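Superoxide dismutase [Mn], mitochondrial (Saccharomyces cerevisiae S288C, PDB 4F6E) probably converts superoxide radicals into hydrogen peroxide and oxygen with one manganese ion per subunit, protecting mitochondria from oxidative damage. Local coordinates at residues G76-T79 and N80-F84; P16-G20 and Q21-L25; F38-A41 and V42-Q46. The protein carries 2 engineered substitutions. All coordinates share one frame; numbering follows the deposited sequence.

Contact 1: residues G76-T79 and N80-F84. With MN (manganese (II) ion), chain E.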
ATOM      1  N   GLY A  76     -15.813   0.987  -4.712  1.00 10.24           N
ATOM      2  CA  GLY A  76     -15.245  -0.230  -5.268  1.00 11.83           C
ATOM      3  C   GLY A  76     -16.110  -1.442  -4.985  1.00 10.79           C
ATOM      4  O   GLY A  76     -16.353  -2.266  -5.879  1.00  9.74           O
ATOM      5  N   GLY A  77     -16.585  -1.569  -3.748  1.00  9.95           N
ATOM      6  CA  GLY A  77     -17.435  -2.691  -3.395  1.00 11.38           C
ATOM      7  C   GLY A  77     -18.725  -2.687  -4.202  1.00  9.82           C
ATOM      8  O   GLY A  77     -19.203  -3.733  -4.665  1.00 12.25           O
ATOM      9  N   PHE A  78     -19.302  -1.504  -4.381  1.00 11.53           N
ATOM     10  CA  PHE A  78     -20.503  -1.402  -5.185  1.00 10.13           C
ATOM     11  C   PHE A  78     -20.221  -1.821  -6.627  1.00 11.98           C
ATOM     12  O   PHE A  78     -20.954  -2.637  -7.198  1.00 11.45           O
ATOM     13  CB  PHE A  78     -21.064   0.023  -5.155  1.00 10.03           C
ATOM     14  CG  PHE A  78     -22.159   0.256  -6.152  1.00 11.65           C
ATOM     15  CD1 PHE A  78     -23.411  -0.298  -5.958  1.00 14.20           C
ATOM     16  CD2 PHE A  78     -21.931   1.013  -7.292  1.00 13.03           C
ATOM     17  CE1 PHE A  78     -24.425  -0.095  -6.885  1.00 13.60           C
ATOM     18  CE2 PHE A  78     -22.939   1.227  -8.213  1.00 11.17           C
ATOM     19  CZ  PHE A  78     -24.185   0.671  -8.011  1.00 11.01           C
ATOM     20  N   THR A  79     -19.161  -1.267  -7.207  1.00 10.89           N
ATOM     21  CA  THR A  79     -18.867  -1.474  -8.623  1.00  9.33           C
ATOM     22  C   THR A  79     -18.473  -2.925  -8.898  1.00  7.98           C
ATOM     23  O   THR A  79     -18.969  -3.539  -9.847  1.00 10.10           O
ATOM     24  CB  THR A  79     -17.728  -0.540  -9.077  1.00 12.60           C
ATOM     25  OG1 THR A  79     -18.145   0.823  -8.907  1.00 14.18           O
ATOM     26  CG2 THR A  79     -17.384  -0.771 -10.549  1.00 11.82           C
ATOM     27  N   ASN A  80     -17.586  -3.459  -8.065  1.00  8.43           N
ATOM     28  CA  ASN A  80     -17.055  -4.803  -8.305  1.00  8.38           C
ATOM     29  C   ASN A  80     -18.138  -5.858  -8.224  1.00  9.03           C
ATOM     30  O   ASN A  80     -18.150  -6.797  -9.020  1.00  9.39           O
ATOM     31  CB  ASN A  80     -15.940  -5.162  -7.311  1.00  8.28           C
ATOM     32  CG  ASN A  80     -14.621  -4.460  -7.610  1.00 11.59           C
ATOM     33  OD1 ASN A  80     -14.330  -4.070  -8.745  1.00 10.39           O
ATOM     34  ND2 ASN A  80     -13.801  -4.309  -6.569  1.00  8.57           N
ATOM     35  N   HIS A  81     -19.055  -5.713  -7.268  1.00 10.32           N
ATOM     36  CA  HIS A  81     -20.148  -6.681  -7.159  1.00  8.85           C
ATOM     37  C   HIS A  81     -21.137  -6.559  -8.294  1.00  9.28           C
ATOM     38  O   HIS A  81     -21.668  -7.568  -8.758  1.00  9.58           O
ATOM     39  CB  HIS A  81     -20.827  -6.640  -5.788  1.00  9.22           C
ATOM     40  CG  HIS A  81     -19.955  -7.161  -4.699  1.00  9.75           C
ATOM     41  ND1 HIS A  81     -19.007  -6.381  -4.071  1.00  9.51           N
ATOM     42  CD2 HIS A  81     -19.824  -8.406  -4.191  1.00  8.19           C
ATOM     43  CE1 HIS A  81     -18.360  -7.116  -3.186  1.00  8.25           C
ATOM     44  NE2 HIS A  81     -18.837  -8.347  -3.240  1.00  9.56           N
ATOM     45  N   CYS A  82     -21.368  -5.342  -8.784  1.00  8.49           N
ATOM     46  CA  CYS A  82     -22.229  -5.204  -9.963  1.00 10.94           C
ATOM     47  C   CYS A  82     -21.630  -5.951 -11.147  1.00 10.32           C
ATOM     48  O   CYS A  82     -22.341  -6.668 -11.858  1.00 11.95           O
ATOM     49  CB  CYS A  82     -22.443  -3.740 -10.339  1.00  8.73           C
ATOM     50  SG  CYS A  82     -23.606  -2.877  -9.256  1.00 13.77           S
ATOM     51  N   LEU A  83     -20.323  -5.808 -11.347  1.00  7.05           N
ATOM     52  CA  LEU A  83     -19.651  -6.514 -12.444  1.00  8.98           C
ATOM     53  C   LEU A  83     -19.771  -8.025 -12.261  1.00  8.84           C
ATOM     54  O   LEU A  83     -20.039  -8.754 -13.220  1.00  8.91           O
ATOM     55  CB  LEU A  83     -18.170  -6.122 -12.525  1.00  9.67           C
ATOM     56  CG  LEU A  83     -17.897  -4.665 -12.928  1.00 10.10           C
ATOM     57  CD1 LEU A  83     -16.452  -4.278 -12.701  1.00 11.89           C
ATOM     58  CD2 LEU A  83     -18.268  -4.441 -14.390  1.00 14.33           C
ATOM     59  N   PHE A  84     -19.554  -8.473 -11.027  1.00  8.16           N
ATOM     60  CA  PHE A  84     -19.553  -9.891 -10.675  1.00  8.18           C
ATOM     61  C   PHE A  84     -20.882 -10.529 -11.042  1.00  7.95           C
ATOM     62  O   PHE A  84     -20.908 -11.528 -11.767  1.00  8.93           O
ATOM     63  CB  PHE A  84     -19.271 -10.018  -9.170  1.00  8.04           C
ATOM     64  CG  PHE A  84     -19.015 -11.426  -8.693  1.00  8.11           C
ATOM     65  CD1 PHE A  84     -18.040 -12.210  -9.287  1.00  9.97           C
ATOM     66  CD2 PHE A  84     -19.723 -11.942  -7.613  1.00  9.75           C
ATOM     67  CE1 PHE A  84     -17.789 -13.501  -8.830  1.00  9.05           C
ATOM     68  CE2 PHE A  84     -19.468 -13.224  -7.146  1.00  8.58           C
ATOM     69  CZ  PHE A  84     -18.504 -14.004  -7.752  1.00  8.62           C
TER
HETATM   70 MN    MN E 301     -17.801 -10.078  -2.328  1.00  9.87          MN
HETATM   71  O   HOH W   1     -15.752  -8.883  -2.211  1.00 10.97           O
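His-81 and Gly-77 meet in a local, one-turn contact within helix 74-86, a buried helix that carries one of the manganese ligands close to the centre of the folded chain. The evidence is a doubled grip on one carbonyl: Gly-77 O accepts from His-81 ND1 at 2.7 Å and, over a longer 3.3 Å, from His-81 N. The side-chain bond is moderately bent, 158° at the hydrogen, and the oxygen lies near the imidazole plane, at the ring's edge. The backbone donor instead stands above the carbonyl plane, 38° out of it. With CG beside its own backbone N (chi1 -70°), the imidazole leans back along the helix toward Gly-77, and its far nitrogen, NE2, binds manganese at 2.2 Å. His-26, Asp-168, His-172 and a water complete the site, the water oxygen standing 2.4 Å from the metal.

One residue further on, Cys-82 SG sits over a face of the Phe-78 ring, nearest CE1 at 3.7 Å and displaced toward the rim, a sulfur-aromatic contact. Ala-61 and Pro-58 of the second subunit pack on Phe-78 and Cys-82 respectively. On another side of the helix, Asn-80 sends its amide out to Thr-156, Gln-154 and Asp-155.

The Gly-77 carbonyl is thus a second-shell partner of the metal: with NE2 on manganese, ND1 is the nitrogen that donates to Gly-77 O, which limits rotation of the imidazole and probably makes NE2 a somewhat stronger donor to the metal.

Contact 2: residues P16-G20 and Q21-L25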
ATOM      1  N   PRO A  16     -24.568 -26.441  -8.441  1.00 10.79           N
ATOM      2  CA  PRO A  16     -23.976 -26.565  -7.107  1.00 13.44           C
ATOM      3  C   PRO A  16     -22.650 -25.810  -6.986  1.00 14.23           C
ATOM      4  O   PRO A  16     -21.953 -25.955  -5.982  1.00 17.66           O
ATOM      5  CB  PRO A  16     -23.721 -28.073  -7.000  1.00 11.79           C
ATOM      6  CG  PRO A  16     -23.395 -28.471  -8.392  1.00 12.80           C
ATOM      7  CD  PRO A  16     -24.219 -27.587  -9.305  1.00  9.94           C
ATOM      8  N   TYR A  17     -22.300 -25.010  -7.992  1.00  9.20           N
ATOM      9  CA  TYR A  17     -20.976 -24.415  -8.040  1.00  9.98           C
ATOM     10  C   TYR A  17     -20.835 -23.273  -7.043  1.00 11.18           C
ATOM     11  O   TYR A  17     -19.815 -23.150  -6.365  1.00 13.17           O
ATOM     12  CB  TYR A  17     -20.663 -23.964  -9.475  1.00  9.81           C
ATOM     13  CG  TYR A  17     -20.904 -25.076 -10.473  1.00 13.12           C
ATOM     14  CD1 TYR A  17     -20.062 -26.182 -10.523  1.00 14.79           C
ATOM     15  CD2 TYR A  17     -21.993 -25.040 -11.340  1.00 13.48           C
ATOM     16  CE1 TYR A  17     -20.295 -27.214 -11.414  1.00 14.02           C
ATOM     17  CE2 TYR A  17     -22.224 -26.057 -12.236  1.00 13.90           C
ATOM     18  CZ  TYR A  17     -21.371 -27.139 -12.267  1.00 14.69           C
ATOM     19  OH  TYR A  17     -21.605 -28.161 -13.155  1.00 21.41           O
ATOM     20  N   ILE A  18     -21.872 -22.444  -6.945  1.00 11.05           N
ATOM     21  CA  ILE A  18     -21.958 -21.427  -5.905  1.00 10.69           C
ATOM     22  C   ILE A  18     -23.291 -21.588  -5.200  1.00 12.28           C
ATOM     23  O   ILE A  18     -24.349 -21.567  -5.840  1.00 13.11           O
ATOM     24  CB  ILE A  18     -21.875 -19.997  -6.479  1.00 11.22           C
ATOM     25  CG1 ILE A  18     -20.547 -19.778  -7.197  1.00 14.33           C
ATOM     26  CG2 ILE A  18     -22.040 -18.984  -5.361  1.00 14.25           C
ATOM     27  CD1 ILE A  18     -20.413 -18.362  -7.786  1.00 14.64           C
ATOM     28  N   SER A  19     -23.252 -21.778  -3.885  1.00 11.19           N
ATOM     29  CA  SER A  19     -24.477 -22.104  -3.164  1.00  9.98           C
ATOM     30  C   SER A  19     -25.430 -20.912  -3.094  1.00 12.75           C
ATOM     31  O   SER A  19     -25.002 -19.745  -3.064  1.00 12.50           O
ATOM     32  CB  SER A  19     -24.145 -22.622  -1.764  1.00 20.10           C
ATOM     33  OG  SER A  19     -24.092 -21.565  -0.825  1.00 25.41           O
ATOM     34  N   GLY A  20     -26.725 -21.214  -3.111  1.00 10.95           N
ATOM     35  CA  GLY A  20     -27.752 -20.199  -2.983  1.00 10.17           C
ATOM     36  C   GLY A  20     -27.643 -19.417  -1.690  1.00  9.56           C
ATOM     37  O   GLY A  20     -27.943 -18.227  -1.665  1.00 13.54           O
ATOM     38  N   GLN A  21     -27.218 -20.089  -0.620  1.00 11.78           N
ATOM     39  CA  GLN A  21     -27.062 -19.438   0.681  1.00 18.38           C
ATOM     40  C   GLN A  21     -25.991 -18.346   0.601  1.00 14.75           C
ATOM     41  O   GLN A  21     -26.168 -17.232   1.107  1.00 18.03           O
ATOM     42  CB  GLN A  21     -26.694 -20.475   1.745  1.00 23.34           C
ATOM     43  CG  GLN A  21     -27.611 -21.702   1.777  1.00 32.32           C
ATOM     44  CD  GLN A  21     -28.954 -21.433   2.446  1.00 34.76           C
ATOM     45  OE1 GLN A  21     -29.967 -21.221   1.770  1.00 39.44           O
ATOM     46  NE2 GLN A  21     -28.974 -21.466   3.782  1.00 21.67           N
ATOM     47  N   ILE A  22     -24.881 -18.661  -0.055  1.00 11.91           N
ATOM     48  CA  ILE A  22     -23.861 -17.649  -0.317  1.00 11.13           C
ATOM     49  C   ILE A  22     -24.391 -16.486  -1.150  1.00 12.18           C
ATOM     50  O   ILE A  22     -24.254 -15.331  -0.752  1.00 12.29           O
ATOM     51  CB  ILE A  22     -22.600 -18.273  -0.954  1.00  7.55           C
ATOM     52  CG1 ILE A  22     -21.886 -19.138   0.090  1.00 11.41           C
ATOM     53  CG2 ILE A  22     -21.657 -17.181  -1.483  1.00 10.26           C
ATOM     54  CD1 ILE A  22     -20.623 -19.788  -0.410  1.00 13.68           C
ATOM     55  N   ASN A  23     -25.012 -16.772  -2.291  1.00  9.37           N
ATOM     56  CA  ASN A  23     -25.515 -15.682  -3.123  1.00  9.04           C
ATOM     57  C   ASN A  23     -26.470 -14.769  -2.357  1.00 11.09           C
ATOM     58  O   ASN A  23     -26.401 -13.549  -2.485  1.00 12.87           O
ATOM     59  CB  ASN A  23     -26.202 -16.207  -4.385  1.00 11.51           C
ATOM     60  CG  ASN A  23     -25.219 -16.677  -5.430  1.00 13.35           C
ATOM     61  OD1 ASN A  23     -24.062 -16.262  -5.455  1.00 11.72           O
ATOM     62  ND2 ASN A  23     -25.684 -17.545  -6.314  1.00 12.83           N
ATOM     63  N   GLU A  24     -27.348 -15.362  -1.548  1.00 11.98           N
ATOM     64  CA  GLU A  24     -28.305 -14.577  -0.777  1.00 12.68           C
ATOM     65  C   GLU A  24     -27.597 -13.612   0.184  1.00 11.51           C
ATOM     66  O   GLU A  24     -27.918 -12.429   0.226  1.00 13.69           O
ATOM     67  CB  GLU A  24     -29.266 -15.489  -0.006  1.00 16.40           C
ATOM     68  CG  GLU A  24     -30.352 -14.732   0.735  1.00 27.62           C
ATOM     69  CD  GLU A  24     -31.206 -15.626   1.625  1.00 40.09           C
ATOM     70  OE1 GLU A  24     -30.735 -16.715   2.032  1.00 40.28           O
ATOM     71  OE2 GLU A  24     -32.354 -15.232   1.922  1.00 42.98           O
ATOM     72  N   LEU A  25     -26.632 -14.118   0.946  1.00 10.99           N
ATOM     73  CA  LEU A  25     -25.894 -13.265   1.882  1.00  9.06           C
ATOM     74  C   LEU A  25     -25.033 -12.259   1.125  1.00 11.30           C
ATOM     75  O   LEU A  25     -24.915 -11.080   1.497  1.00 10.97           O
ATOM     76  CB  LEU A  25     -24.979 -14.120   2.758  1.00 10.39           C
ATOM     77  CG  LEU A  25     -25.679 -14.964   3.823  1.00 14.41           C
ATOM     78  CD1 LEU A  25     -24.673 -15.907   4.441  1.00 11.86           C
ATOM     79  CD2 LEU A  25     -26.296 -14.072   4.889  1.00 18.25           C
TER
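Ser-19 caps helix 20-27 from the N-cap position, its hydroxyl and carbonyl both taking amide hydrogens of the first turn. At this entrance to the helix, Gly-20 N is itself held by Glu-15 OE2, a carboxylate whose negative charge at the N-terminal end would probably interact favourably with the helix dipole. Along the turn, Gln-21 comes first; its CB passes 3.8 Å from Ser-19 OG. Ile-22 supplies the capping bond: its N donates to Ser-19 OG at 3.1 Å, almost straight at 169°. The same oxygen also rests against Ile-22 CG1, so the cap is packed as well as bonded. Leu-176 and Gln-177 of helix 175-178 cover the Ile-22 side chain, which approaches the metal ligand His-26.

Next, Asn-23 N donates to Ser-19 O at 3.1 Å, in the carbonyl plane, beginning the regular helical bonding. The Asn-23 side chain turns back toward the preceding loop, where its ND2 donates to Phe-11 O. The Ile-18 and Asn-23 side chains cross at about a right angle, and Ile-18 CG2 touches Asn-23 OD1 at 3.4 Å. Glu-24 continues the helical pattern, its N reaching Gly-20 O at 2.9 Å, with 160° at the hydrogen.

Contact 3: residues F38-A41 and V42-Q46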
ATOM      1  N   PHE A  38     -21.341   3.621   0.318  1.00 10.09           N
ATOM      2  CA  PHE A  38     -21.008   4.522  -0.786  1.00  9.60           C
ATOM      3  C   PHE A  38     -21.924   5.743  -0.766  1.00 10.64           C
ATOM      4  O   PHE A  38     -21.448   6.865  -0.854  1.00 12.05           O
ATOM      5  CB  PHE A  38     -21.095   3.759  -2.113  1.00 11.37           C
ATOM      6  CG  PHE A  38     -20.635   4.530  -3.323  1.00 10.92           C
ATOM      7  CD1 PHE A  38     -19.463   5.258  -3.320  1.00 12.49           C
ATOM      8  CD2 PHE A  38     -21.351   4.437  -4.507  1.00 16.66           C
ATOM      9  CE1 PHE A  38     -19.038   5.935  -4.468  1.00 12.37           C
ATOM     10  CE2 PHE A  38     -20.935   5.106  -5.656  1.00 17.14           C
ATOM     11  CZ  PHE A  38     -19.780   5.859  -5.634  1.00 15.27           C
ATOM     12  N   ASN A  39     -23.225   5.506  -0.625  1.00 10.43           N
ATOM     13  CA  ASN A  39     -24.200   6.584  -0.528  1.00 11.25           C
ATOM     14  C   ASN A  39     -23.853   7.505   0.642  1.00 10.82           C
ATOM     15  O   ASN A  39     -23.884   8.729   0.508  1.00 14.50           O
ATOM     16  CB  ASN A  39     -25.616   6.026  -0.385  1.00 12.99           C
ATOM     17  CG  ASN A  39     -26.141   5.405  -1.679  1.00 13.04           C
ATOM     18  OD1 ASN A  39     -25.742   5.790  -2.773  1.00 13.88           O
ATOM     19  ND2 ASN A  39     -27.067   4.459  -1.548  1.00 14.12           N
ATOM     20  N   THR A  40     -23.499   6.906   1.778  1.00 12.31           N
ATOM     21  CA  THR A  40     -23.157   7.687   2.965  1.00 13.04           C
ATOM     22  C   THR A  40     -21.898   8.527   2.729  1.00 13.22           C
ATOM     23  O   THR A  40     -21.860   9.720   3.045  1.00 14.55           O
ATOM     24  CB  THR A  40     -22.971   6.772   4.187  1.00 14.91           C
ATOM     25  OG1 THR A  40     -24.249   6.261   4.586  1.00 18.31           O
ATOM     26  CG2 THR A  40     -22.365   7.542   5.350  1.00 19.51           C
ATOM     27  N   ALA A  41     -20.880   7.906   2.148  1.00 13.77           N
ATOM     28  CA  ALA A  41     -19.628   8.599   1.884  1.00 12.59           C
ATOM     29  C   ALA A  41     -19.793   9.770   0.911  1.00 14.45           C
ATOM     30  O   ALA A  41     -19.205  10.832   1.100  1.00 15.12           O
ATOM     31  CB  ALA A  41     -18.564   7.616   1.381  1.00 14.61           C
ATOM     32  N   VAL A  42     -20.588   9.583  -0.136  1.00 12.28           N
ATOM     33  CA  VAL A  42     -20.788  10.663  -1.090  1.00 14.52           C
ATOM     34  C   VAL A  42     -21.556  11.821  -0.443  1.00 15.70           C
ATOM     35  O   VAL A  42     -21.219  12.982  -0.667  1.00 17.99           O
ATOM     36  CB  VAL A  42     -21.487  10.167  -2.369  1.00 13.14           C
ATOM     37  CG1 VAL A  42     -21.833  11.342  -3.291  1.00 15.08           C
ATOM     38  CG2 VAL A  42     -20.599   9.153  -3.085  1.00 14.93           C
ATOM     39  N   ASP A  43     -22.560  11.507   0.378  1.00 13.08           N
ATOM     40  CA  ASP A  43     -23.303  12.549   1.098  1.00 11.98           C
ATOM     41  C   ASP A  43     -22.374  13.298   2.043  1.00 18.32           C
ATOM     42  O   ASP A  43     -22.455  14.528   2.176  1.00 16.46           O
ATOM     43  CB  ASP A  43     -24.454  11.951   1.910  1.00 20.24           C
ATOM     44  CG  ASP A  43     -25.647  11.569   1.055  1.00 28.91           C
ATOM     45  OD1 ASP A  43     -25.720  12.011  -0.112  1.00 31.81           O
ATOM     46  OD2 ASP A  43     -26.517  10.828   1.564  1.00 32.38           O
ATOM     47  N   GLN A  44     -21.501  12.555   2.714  1.00 17.72           N
ATOM     48  CA  GLN A  44     -20.539  13.174   3.622  1.00 22.90           C
ATOM     49  C   GLN A  44     -19.567  14.096   2.878  1.00 24.30           C
ATOM     50  O   GLN A  44     -19.285  15.199   3.349  1.00 21.31           O
ATOM     51  CB  GLN A  44     -19.816  12.124   4.481  1.00 20.22           C
ATOM     52  CG  GLN A  44     -20.714  11.475   5.530  1.00 22.04           C
ATOM     53  CD  GLN A  44     -20.013  10.382   6.317  1.00 31.78           C
ATOM     54  OE1 GLN A  44     -18.932   9.930   5.943  1.00 35.44           O
ATOM     55  NE2 GLN A  44     -20.631   9.952   7.414  1.00 37.13           N
ATOM     56  N   PHE A  45     -19.077  13.659   1.714  1.00 21.09           N
ATOM     57  CA  PHE A  45     -18.222  14.494   0.862  1.00 29.15           C
ATOM     58  C   PHE A  45     -18.908  15.805   0.526  1.00 27.12           C
ATOM     59  O   PHE A  45     -18.290  16.872   0.555  1.00 25.99           O
ATOM     60  CB  PHE A  45     -17.868  13.778  -0.452  1.00 33.71           C
ATOM     61  CG  PHE A  45     -17.786  14.708  -1.659  1.00 35.33           C
ATOM     62  CD1 PHE A  45     -16.612  15.396  -1.952  1.00 32.81           C
ATOM     63  CD2 PHE A  45     -18.885  14.882  -2.500  1.00 33.47           C
ATOM     64  CE1 PHE A  45     -16.544  16.252  -3.060  1.00 31.40           C
ATOM     65  CE2 PHE A  45     -18.830  15.734  -3.592  1.00 21.67           C
ATOM     66  CZ  PHE A  45     -17.660  16.422  -3.883  1.00 26.51           C
ATOM     67  N   GLN A  46     -20.189  15.709   0.183  1.00 21.62           N
ATOM     68  CA  GLN A  46     -20.967  16.865  -0.218  1.00 21.60           C
ATOM     69  C   GLN A  46     -21.037  17.857   0.933  1.00 19.49           C
ATOM     70  O   GLN A  46     -20.850  19.062   0.741  1.00 22.74           O
ATOM     71  CB  GLN A  46     -22.377  16.444  -0.622  1.00 26.11           C
ATOM     72  CG  GLN A  46     -23.188  17.571  -1.222  1.00 29.45           C
ATOM     73  CD  GLN A  46     -22.586  18.073  -2.518  1.00 33.38           C
ATOM     74  OE1 GLN A  46     -22.588  17.369  -3.529  1.00 30.81           O
ATOM     75  NE2 GLN A  46     -22.055  19.293  -2.492  1.00 32.01           N
TER
HETATM   76  O   HOH W   2     -25.370   9.792  -1.713  1.00 22.48           O
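Val-42 lays one methyl over a face of the Phe-38 ring, one turn back along helix 31-52. Followed outward, Val-42 CB stands 3.6 Å from Phe-38 O, the carbonyl to which Val-42 N donates. CG1 lies anti to the backbone N (chi1 173°), which sends the other branch, CG2, back over the preceding turn. CG2 passes 3.3 Å from Phe-38 O and reaches the ring at CE1, 3.8 Å away; it stands 26° off the normal through the ring centroid, a CH-pi contact.

Elsewhere round the helix, water 2 donates to Asn-39 O at 2.9 Å and, weakly, to Asp-43 OD1. Thr-40 and Gln-44 run side by side, the threonine CG2 methyl touching Gln-44 NE2 at 3.6 Å, while Gln-44 CG lies 3.3 Å from Thr-40 O. An alanine in place of Gln-44 would lose CG and the amide, and is likely to leave the Thr-40 methyl without its neighbour and Ile-67 less covered.

Ala-41 and Gln-44 pack on helix 65-70, whereas Phe-38 and Val-42 reach Leu-52 and Ser-49 of the second subunit, where the two Phe-45 rings also meet edge to face.

From the N terminus, contact 2 comes first, where the chain leaves a loop and enters helix 20-27; contact 3 follows on the next helix, 31-52, and contact 1 comes last, on helix 74-86. Contacts 1 and 3 span single helical turns, and contact 2 joins the end of a loop to the first turn of its helix, so the three stand in series and none encloses or crosses another. Contacts 2 and 3 lie farthest apart, about 31 Å between centres, while each has its centre about 17 Å from that of contact 1. Contact 2 begins the helix that carries His-26 and contact 1 holds His-81, so both helices supply the manganese site. Contacts 1 and 3 instead share an approach to the second subunit.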